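Local coordinates for protein WipB (Legionella pneumophila, PDB 5NNY) that acts as a translocated effector Ser/Thr phosphatase that targets the host lysosomal nutrient-sensing machinery, this chain being its phosphatase domain, at residues N86-D100 / G119-F133. Sequence-based numbering, arbitrary orientation.
Sequences NTKKLIRLIGDELVD and GADFEILLSNHGIEF
Arg92 and Glu123 lie side by side on one face of two neighbouring parallel strands, 90-93 and 121-125. In one of its two conformers, Glu123 has CG between its backbone N and carbonyl carbon (chi1 56°) and then runs out extended, bringing OE1 2.7 Å from Arg92 NE in a salt bridge. The bond is weak, its N-H...O angle being only 119°; Leu90 CD2 covers one guanidinium face, Asp5 takes NH1, and Ser194 and Lys191 hold the carboxylate. Backbone bonds are straighter, notably Leu93 N to Glu123 O at 2.8 Å and 179°. On the opposite face, Ile91 CB meets Phe122 CB at 4.0 Å.

Beyond the strands the packing stays dense. Leu98 CD1 sits over the Phe133 ring face, offset toward its rim, in a CH-pi contact 4.0 Å from the centroid. Ser127 OG N-caps helix 128-138 by accepting from Gly130 N at 3.1 Å, and a water accepts from Ser127 OG and donates to Glu97 OE2 and Leu125 O. Asp100 OD2, hydrogen-bonded to His12 ND1, lies 3.2 Å above the centre of the His129 ring without a hydrogen bond to it, and Asp96 OD1 approaches CD2 of that ring obliquely.

The other end is looser: exposed Thr87 merely rests CB against Gly119 O, and a water bridges Asn86 O and Lys89 O to Asp121 N.

Together with helix 105-117 the strands make a beta-alpha-beta unit of the calcineurin-like phosphoesterase fold. Its carboxyl-end loops resemble the GDxVDRG and GNHE motifs that build the two-metal site in related phosphatases.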
ATOM      1  N   ASN A  86      20.966   3.463   2.030  1.00 23.82           N
ATOM      2  CA  ASN A  86      20.517   4.600   2.821  1.00 29.27           C
ATOM      3  C   ASN A  86      19.378   4.144   3.715  1.00 28.27           C
ATOM      4  O   ASN A  86      18.290   3.819   3.223  1.00 26.41           O
ATOM      5  CB  ASN A  86      20.071   5.770   1.939  1.00 25.33           C
ATOM      6  CG  ASN A  86      19.898   7.062   2.731  1.00 24.20           C
ATOM      7  OD1 ASN A  86      19.555   7.029   3.907  1.00 29.01           O
ATOM      8  ND2 ASN A  86      20.165   8.192   2.098  1.00 30.70           N
ATOM      9  N   THR A  87      19.636   4.124   5.021  1.00 27.66           N
ATOM     10  CA  THR A  87      18.662   3.741   6.028  1.00 28.44           C
ATOM     11  C   THR A  87      18.082   4.935   6.771  1.00 33.48           C
ATOM     12  O   THR A  87      17.280   4.743   7.691  1.00 38.23           O
ATOM     13  CB  THR A  87      19.306   2.777   7.031  1.00 34.76           C
ATOM     14  OG1 THR A  87      20.364   3.461   7.715  1.00 28.19           O
ATOM     15  CG2 THR A  87      19.879   1.566   6.316  1.00 34.94           C
ATOM     16  N   LYS A  88      18.457   6.157   6.403  1.00 28.44           N
ATOM     17  CA  LYS A  88      17.951   7.351   7.071  1.00 33.89           C
ATOM     18  C   LYS A  88      16.884   8.076   6.267  1.00 33.66           C
ATOM     19  O   LYS A  88      15.958   8.650   6.845  1.00 44.17           O
ATOM     20  CB  LYS A  88      19.110   8.307   7.369  1.00 37.52           C
ATOM     21  CG  LYS A  88      20.303   7.615   8.008  1.00 44.06           C
ATOM     22  CD  LYS A  88      21.399   8.585   8.410  1.00 55.78           C
ATOM     23  CE  LYS A  88      22.451   7.879   9.260  1.00 60.94           C
ATOM     24  NZ  LYS A  88      21.809   7.279  10.469  1.00 61.23           N
ATOM     25  N   LYS A  89      17.001   8.065   4.945  1.00 26.49           N
ATOM     26  CA  LYS A  89      15.998   8.683   4.091  1.00 26.55           C
ATOM     27  C   LYS A  89      14.649   7.997   4.289  1.00 32.86           C
ATOM     28  O   LYS A  89      14.531   6.783   4.105  1.00 34.91           O
ATOM     29  CB  LYS A  89      16.427   8.562   2.629  1.00 34.46           C
ATOM     30  CG  LYS A  89      16.885   9.828   1.959  1.00 49.39           C
ATOM     31  CD  LYS A  89      16.515   9.802   0.484  1.00 47.69           C
ATOM     32  CE  LYS A  89      17.485  10.619  -0.351  1.00 50.24           C
ATOM     33  NZ  LYS A  89      16.891  11.066  -1.653  1.00 42.32           N
ATOM     34  N   LEU A  90      13.627   8.773   4.644  1.00 29.01           N
ATOM     35  CA  LEU A  90      12.281   8.221   4.769  1.00 28.30           C
ATOM     36  C   LEU A  90      11.602   8.122   3.406  1.00 30.43           C
ATOM     37  O   LEU A  90      11.624   9.071   2.616  1.00 27.98           O
ATOM     38  CB  LEU A  90      11.423   9.060   5.713  1.00 32.06           C
ATOM     39  CG  LEU A  90       9.955   8.597   5.802  1.00 33.18           C
ATOM     40  CD1 LEU A  90       9.855   7.220   6.427  1.00 29.00           C
ATOM     41  CD2 LEU A  90       9.114   9.574   6.579  1.00 26.30           C
ATOM     42  N   ILE A  91      10.985   6.966   3.148  1.00 31.25           N
ATOM     43  CA  ILE A  91      10.254   6.682   1.916  1.00 29.98           C
ATOM     44  C   ILE A  91       8.778   6.598   2.273  1.00 24.85           C
ATOM     45  O   ILE A  91       8.388   5.749   3.080  1.00 28.12           O
ATOM     46  CB  ILE A  91      10.710   5.357   1.282  1.00 35.75           C
ATOM     47  CG1 ILE A  91      12.238   5.283   1.230  1.00 38.81           C
ATOM     48  CG2 ILE A  91      10.105   5.195  -0.088  1.00 33.77           C
ATOM     49  CD1 ILE A  91      12.773   3.860   1.339  1.00 39.99           C
ATOM     50  N   ARG A  92       7.957   7.459   1.682  1.00 22.25           N
ATOM     51  CA  ARG A  92       6.510   7.404   1.859  1.00 23.18           C
ATOM     52  C   ARG A  92       5.873   6.928   0.564  1.00 23.93           C
ATOM     53  O   ARG A  92       6.050   7.557  -0.484  1.00 24.05           O
ATOM     54  CB  ARG A  92       5.922   8.765   2.243  1.00 29.02           C
ATOM     55  CG  ARG A  92       6.242   9.246   3.629  1.00 35.78           C
ATOM     56  CD  ARG A  92       5.417  10.503   3.979  1.00 33.82           C
ATOM     57  NE  ARG A  92       5.668  10.932   5.359  1.00 38.64           N
ATOM     58  CZ  ARG A  92       6.677  11.711   5.713  1.00 38.65           C
ATOM     59  NH1 ARG A  92       7.509  12.138   4.782  1.00 42.74           N
ATOM     60  NH2 ARG A  92       6.859  12.050   6.987  1.00 52.25           N
ATOM     61  N   LEU A  93       5.122   5.831   0.642  1.00 21.75           N
ATOM     62  CA  LEU A  93       4.330   5.351  -0.483  1.00 18.66           C
ATOM     63  C   LEU A  93       2.893   5.854  -0.340  1.00 25.05           C
ATOM     64  O   LEU A  93       2.172   5.445   0.574  1.00 19.62           O
ATOM     65  CB  LEU A  93       4.371   3.824  -0.548  1.00 18.44           C
ATOM     66  CG  LEU A  93       5.625   3.132  -1.119  1.00 19.28           C
ATOM     67  CD1 LEU A  93       6.914   3.471  -0.371  1.00 29.00           C
ATOM     68  CD2 LEU A  93       5.433   1.593  -1.177  1.00 25.71           C
ATOM     69  N   ILE A  94       2.472   6.732  -1.253  1.00 21.28           N
ATOM     70  CA  ILE A  94       1.116   7.269  -1.194  1.00 19.90           C
ATOM     71  C   ILE A  94       0.080   6.191  -1.527  1.00 19.21           C
ATOM     72  O   ILE A  94      -1.117   6.367  -1.257  1.00 20.54           O
ATOM     73  CB  ILE A  94       1.027   8.513  -2.110  1.00 32.41           C
ATOM     74  CG1 ILE A  94       0.167   9.599  -1.477  1.00 36.75           C
ATOM     75  CG2 ILE A  94       0.527   8.158  -3.498  1.00 31.95           C
ATOM     76  CD1 ILE A  94       0.933  10.497  -0.528  1.00 40.90           C
ATOM     77  N   GLY A  95       0.512   5.063  -2.086  1.00 23.40           N
ATOM     78  CA  GLY A  95      -0.317   3.882  -2.107  1.00 20.84           C
ATOM     79  C   GLY A  95      -0.307   3.202  -3.464  1.00 18.89           C
ATOM     80  O   GLY A  95       0.565   3.430  -4.307  1.00 25.52           O
ATOM     81  N   ASP A  96      -1.318   2.354  -3.644  1.00 16.58           N
ATOM     82  CA  ASP A  96      -1.498   1.559  -4.856  1.00 20.66           C
ATOM     83  C   ASP A  96      -0.241   0.756  -5.181  1.00 17.03           C
ATOM     84  O   ASP A  96       0.063   0.494  -6.343  1.00 20.00           O
ATOM     85  CB  ASP A  96      -1.900   2.436  -6.038  1.00 25.43           C
ATOM     86  CG  ASP A  96      -3.290   3.032  -5.882  1.00 24.49           C
ATOM     87  OD1 ASP A  96      -3.954   2.763  -4.870  1.00 25.27           O
ATOM     88  OD2 ASP A  96      -3.709   3.780  -6.782  1.00 26.39           O
ATOM     89  N   GLU A  97       0.497   0.360  -4.139  1.00 16.84           N
ATOM     90  CA  GLU A  97       1.687  -0.457  -4.348  1.00 18.44           C
ATOM     91  C   GLU A  97       1.349  -1.935  -4.572  1.00 15.58           C
ATOM     92  O   GLU A  97       2.211  -2.694  -5.065  1.00 15.28           O
ATOM     93  CB  GLU A  97       2.652  -0.259  -3.167  1.00 21.26           C
ATOM     94  CG  GLU A  97       2.268  -0.947  -1.856  1.00 22.10           C
ATOM     95  CD  GLU A  97       0.969  -0.459  -1.244  1.00 22.95           C
ATOM     96  OE1 GLU A  97       0.240  -1.284  -0.654  1.00 20.96           O
ATOM     97  OE2 GLU A  97       0.653   0.753  -1.358  1.00 21.86           O
ATOM     98  N   LEU A  98       0.108  -2.336  -4.270  1.00 16.82           N
ATOM     99  CA  LEU A  98      -0.376  -3.704  -4.456  1.00 24.95           C
ATOM    100  C   LEU A  98      -1.788  -3.674  -5.040  1.00 20.07           C
ATOM    101  O   LEU A  98      -2.468  -2.648  -5.003  1.00 18.53           O
ATOM    102  CB  LEU A  98      -0.380  -4.472  -3.124  1.00 22.45           C
ATOM    103  CG  LEU A  98       0.931  -4.691  -2.369  1.00 18.79           C
ATOM    104  CD1 LEU A  98       0.658  -5.271  -0.968  1.00 22.34           C
ATOM    105  CD2 LEU A  98       1.867  -5.622  -3.151  1.00 18.84           C
ATOM    106  N   VAL A  99      -2.229  -4.824  -5.579  1.00 21.56           N
ATOM    107  CA  VAL A  99      -3.594  -5.027  -6.090  1.00 20.78           C
ATOM    108  C   VAL A  99      -3.947  -3.980  -7.140  1.00 21.58           C
ATOM    109  O   VAL A  99      -4.857  -3.162  -6.934  1.00 26.21           O
ATOM    110  CB  VAL A  99      -4.640  -5.008  -4.953  1.00 19.11           C
ATOM    111  CG1 VAL A  99      -6.015  -5.567  -5.444  1.00 20.77           C
ATOM    112  CG2 VAL A  99      -4.151  -5.817  -3.769  1.00 19.52           C
ATOM    113  N   ASP A 100      -3.274  -4.010  -8.285  1.00 19.45           N
ATOM    114  CA  ASP A 100      -3.454  -2.933  -9.252  1.00 19.76           C
ATOM    115  C   ASP A 100      -3.024  -3.442 -10.624  1.00 19.75           C
ATOM    116  O   ASP A 100      -2.942  -4.662 -10.841  1.00 21.93           O
ATOM    117  CB  ASP A 100      -2.692  -1.677  -8.795  1.00 21.50           C
ATOM    118  CG  ASP A 100      -3.353  -0.374  -9.264  1.00 23.41           C
ATOM    119  OD1 ASP A 100      -3.672  -0.257 -10.469  1.00 24.71           O
ATOM    120  OD2 ASP A 100      -3.535   0.538  -8.423  1.00 23.30           O
ATOM    121  N   GLY A 119      16.856  -2.569   6.798  1.00 28.35           N
ATOM    122  CA  GLY A 119      16.757  -1.409   7.657  1.00 28.14           C
ATOM    123  C   GLY A 119      16.352  -0.104   7.008  1.00 28.14           C
ATOM    124  O   GLY A 119      16.580   0.953   7.604  1.00 23.69           O
ATOM    125  N   ALA A 120      15.758  -0.128   5.817  1.00 25.54           N
ATOM    126  CA  ALA A 120      15.270   1.105   5.222  1.00 28.21           C
ATOM    127  C   ALA A 120      14.048   1.611   5.985  1.00 25.96           C
ATOM    128  O   ALA A 120      13.324   0.848   6.628  1.00 24.17           O
ATOM    129  CB  ALA A 120      14.933   0.906   3.740  1.00 27.84           C
ATOM    130  N   ASP A 121      13.860   2.919   5.955  1.00 26.66           N
ATOM    131  CA  ASP A 121      12.749   3.568   6.636  1.00 25.91           C
ATOM    132  C   ASP A 121      11.658   3.853   5.611  1.00 22.99           C
ATOM    133  O   ASP A 121      11.885   4.618   4.672  1.00 27.22           O
ATOM    134  CB  ASP A 121      13.227   4.855   7.308  1.00 26.07           C
ATOM    135  CG  ASP A 121      12.190   5.442   8.248  1.00 43.82           C
ATOM    136  OD1 ASP A 121      11.226   4.733   8.606  1.00 43.42           O
ATOM    137  OD2 ASP A 121      12.346   6.625   8.627  1.00 47.45           O
ATOM    138  N   PHE A 122      10.488   3.223   5.769  1.00 22.82           N
ATOM    139  CA  PHE A 122       9.426   3.395   4.787  1.00 24.35           C
ATOM    140  C   PHE A 122       8.057   3.339   5.447  1.00 22.53           C
ATOM    141  O   PHE A 122       7.875   2.741   6.504  1.00 22.39           O
ATOM    142  CB  PHE A 122       9.518   2.363   3.636  1.00 22.00           C
ATOM    143  CG  PHE A 122       9.239   0.924   4.027  1.00 24.40           C
ATOM    144  CD1 PHE A 122      10.235   0.129   4.575  1.00 22.95           C
ATOM    145  CD2 PHE A 122       7.998   0.349   3.768  1.00 19.11           C
ATOM    146  CE1 PHE A 122       9.987  -1.197   4.903  1.00 28.98           C
ATOM    147  CE2 PHE A 122       7.730  -0.970   4.091  1.00 20.60           C
ATOM    148  CZ  PHE A 122       8.731  -1.753   4.659  1.00 26.69           C
ATOM    149  N   GLU A 123       7.091   4.014   4.843  0.72 19.77           N
ATOM    150  CA  GLU A 123       5.719   3.904   5.315  0.72 21.39           C
ATOM    151  C   GLU A 123       4.790   3.866   4.118  0.72 22.54           C
ATOM    152  O   GLU A 123       5.082   4.434   3.062  0.72 18.53           O
ATOM    153  CB  GLU A 123       5.311   5.045   6.250  0.72 26.25           C
ATOM    154  CG  GLU A 123       5.484   6.408   5.648  0.72 33.99           C
ATOM    155  CD  GLU A 123       5.253   7.513   6.655  0.72 37.39           C
ATOM    156  OE1 GLU A 123       4.670   8.539   6.262  0.72 43.02           O
ATOM    157  OE2 GLU A 123       5.642   7.347   7.835  0.72 35.56           O
ATOM    158  N   ILE A 124       3.664   3.188   4.318  1.00 20.48           N
ATOM    159  CA  ILE A 124       2.684   2.873   3.286  1.00 19.62           C
ATOM    160  C   ILE A 124       1.344   3.441   3.724  1.00 18.23           C
ATOM    161  O   ILE A 124       0.830   3.079   4.784  1.00 23.91           O
ATOM    162  CB  ILE A 124       2.573   1.357   3.056  1.00 18.46           C
ATOM    163  CG1 ILE A 124       3.944   0.803   2.689  1.00 21.58           C
ATOM    164  CG2 ILE A 124       1.585   1.051   1.940  1.00 22.36           C
ATOM    165  CD1 ILE A 124       4.013  -0.729   2.670  1.00 24.77           C
ATOM    166  N   LEU A 125       0.788   4.331   2.914  0.51 18.13           N
ATOM    167  CA  LEU A 125      -0.471   4.979   3.246  0.51 16.57           C
ATOM    168  C   LEU A 125      -1.613   4.094   2.785  0.51 18.19           C
ATOM    169  O   LEU A 125      -1.608   3.612   1.647  0.51 21.12           O
ATOM    170  CB  LEU A 125      -0.559   6.362   2.604  0.51 21.64           C
ATOM    171  CG  LEU A 125       0.299   7.378   3.358  0.51 28.94           C
ATOM    172  CD1 LEU A 125       0.547   8.609   2.525  0.51 33.08           C
ATOM    173  CD2 LEU A 125      -0.357   7.738   4.684  0.51 37.02           C
ATOM    174  N   LEU A 126      -2.569   3.863   3.678  1.00 19.92           N
ATOM    175  CA  LEU A 126      -3.680   2.959   3.374  1.00 13.36           C
ATOM    176  C   LEU A 126      -4.458   3.431   2.149  1.00 18.93           C
ATOM    177  O   LEU A 126      -4.781   4.621   2.014  1.00 20.96           O
ATOM    178  CB  LEU A 126      -4.618   2.859   4.587  1.00 17.48           C
ATOM    179  CG  LEU A 126      -5.709   1.785   4.542  1.00 31.45           C
ATOM    180  CD1 LEU A 126      -5.073   0.400   4.463  1.00 26.34           C
ATOM    181  CD2 LEU A 126      -6.656   1.877   5.742  1.00 23.15           C
ATOM    182  N   SER A 127      -4.752   2.489   1.242  1.00 17.97           N
ATOM    183  CA  SER A 127      -5.493   2.776   0.028  1.00 16.95           C
ATOM    184  C   SER A 127      -6.553   1.706  -0.167  1.00 20.45           C
ATOM    185  O   SER A 127      -6.532   0.652   0.481  1.00 16.88           O
ATOM    186  CB  SER A 127      -4.580   2.843  -1.217  1.00 16.91           C
ATOM    187  OG  SER A 127      -3.970   1.588  -1.534  1.00 20.90           O
ATOM    188  N   ASN A 128      -7.484   1.993  -1.085  1.00 20.10           N
ATOM    189  CA  ASN A 128      -8.506   1.014  -1.427  1.00 18.60           C
ATOM    190  C   ASN A 128      -7.881  -0.235  -2.043  1.00 17.54           C
ATOM    191  O   ASN A 128      -8.328  -1.356  -1.765  1.00 17.98           O
ATOM    192  CB  ASN A 128      -9.551   1.629  -2.368  1.00 24.01           C
ATOM    193  CG  ASN A 128      -8.943   2.555  -3.427  1.00 37.85           C
ATOM    194  OD1 ASN A 128      -8.385   3.610  -3.108  1.00 54.35           O
ATOM    195  ND2 ASN A 128      -9.098   2.185  -4.697  1.00 39.53           N
ATOM    196  N   HIS A 129      -6.823  -0.067  -2.849  1.00 18.89           N
ATOM    197  CA  HIS A 129      -6.160  -1.229  -3.444  1.00 23.15           C
ATOM    198  C   HIS A 129      -5.462  -2.059  -2.368  1.00 18.18           C
ATOM    199  O   HIS A 129      -5.637  -3.281  -2.289  1.00 19.39           O
ATOM    200  CB  HIS A 129      -5.155  -0.782  -4.517  1.00 23.01           C
ATOM    201  CG  HIS A 129      -5.780  -0.279  -5.779  1.00 23.30           C
ATOM    202  ND1 HIS A 129      -6.144  -1.109  -6.819  1.00 32.96           N
ATOM    203  CD2 HIS A 129      -6.077   0.980  -6.185  1.00 30.37           C
ATOM    204  CE1 HIS A 129      -6.654  -0.386  -7.801  1.00 32.62           C
ATOM    205  NE2 HIS A 129      -6.624   0.882  -7.441  1.00 25.45           N
ATOM    206  N   GLY A 130      -4.691  -1.408  -1.536  1.00 19.62           N
ATOM    207  CA  GLY A 130      -3.996  -2.088  -0.480  1.00 20.17           C
ATOM    208  C   GLY A 130      -4.888  -2.764   0.547  1.00 27.12           C
ATOM    209  O   GLY A 130      -4.619  -3.806   1.042  1.00 19.21           O
ATOM    210  N   ILE A 131      -6.046  -2.176   0.773  1.00 21.61           N
ATOM    211  CA  ILE A 131      -6.989  -2.725   1.696  1.00 21.17           C
ATOM    212  C   ILE A 131      -7.549  -4.105   1.215  1.00 16.83           C
ATOM    213  O   ILE A 131      -7.935  -4.886   1.985  1.00 16.15           O
ATOM    214  CB  ILE A 131      -8.066  -1.676   2.014  1.00 24.22           C
ATOM    215  CG1 ILE A 131      -8.274  -1.539   3.484  1.00 25.41           C
ATOM    216  CG2 ILE A 131      -9.345  -1.988   1.330  1.00 31.91           C
ATOM    217  CD1 ILE A 131      -8.956  -0.261   3.833  1.00 25.99           C
ATOM    218  N   GLU A 132      -7.606  -4.346  -0.083  1.00 14.50           N
ATOM    219  CA  GLU A 132      -8.022  -5.620  -0.565  1.00 16.22           C
ATOM    220  C   GLU A 132      -6.964  -6.685  -0.184  1.00 20.24           C
ATOM    221  O   GLU A 132      -7.302  -7.770   0.180  1.00 18.09           O
ATOM    222  CB  GLU A 132      -8.236  -5.576  -2.052  1.00 22.26           C
ATOM    223  CG  GLU A 132      -8.476  -6.919  -2.647  1.00 22.11           C
ATOM    224  CD  GLU A 132      -8.959  -6.886  -4.101  1.00 24.52           C
ATOM    225  OE1 GLU A 132      -9.201  -5.844  -4.653  1.00 26.61           O
ATOM    226  OE2 GLU A 132      -9.061  -7.951  -4.676  1.00 28.97           O
ATOM    227  N   PHE A 133      -5.691  -6.336  -0.291  1.00 16.37           N
ATOM    228  CA  PHE A 133      -4.654  -7.274   0.149  1.00 18.88           C
ATOM    229  C   PHE A 133      -4.745  -7.536   1.655  1.00 21.50           C
ATOM    230  O   PHE A 133      -4.639  -8.692   2.105  1.00 18.85           O
ATOM    231  CB  PHE A 133      -3.270  -6.737  -0.238  1.00 14.06           C
ATOM    232  CG  PHE A 133      -2.129  -7.665   0.118  1.00 13.89           C
ATOM    233  CD1 PHE A 133      -1.946  -8.846  -0.580  1.00 16.49           C
ATOM    234  CD2 PHE A 133      -1.281  -7.364   1.174  1.00 21.95           C
ATOM    235  CE1 PHE A 133      -0.896  -9.711  -0.263  1.00 23.30           C
ATOM    236  CE2 PHE A 133      -0.215  -8.203   1.497  1.00 23.48           C
ATOM    237  CZ  PHE A 133      -0.036  -9.393   0.779  1.00 19.70           C
TER
HETATM  238  O   HOH W   1      15.648   4.458   4.060  1.00 27.06           O
HETATM  239  O   HOH W   2       6.494   9.883   9.116  1.00 31.45           O
HETATM  240  O   HOH W   3      -1.658   1.615  -0.030  1.00 22.13           O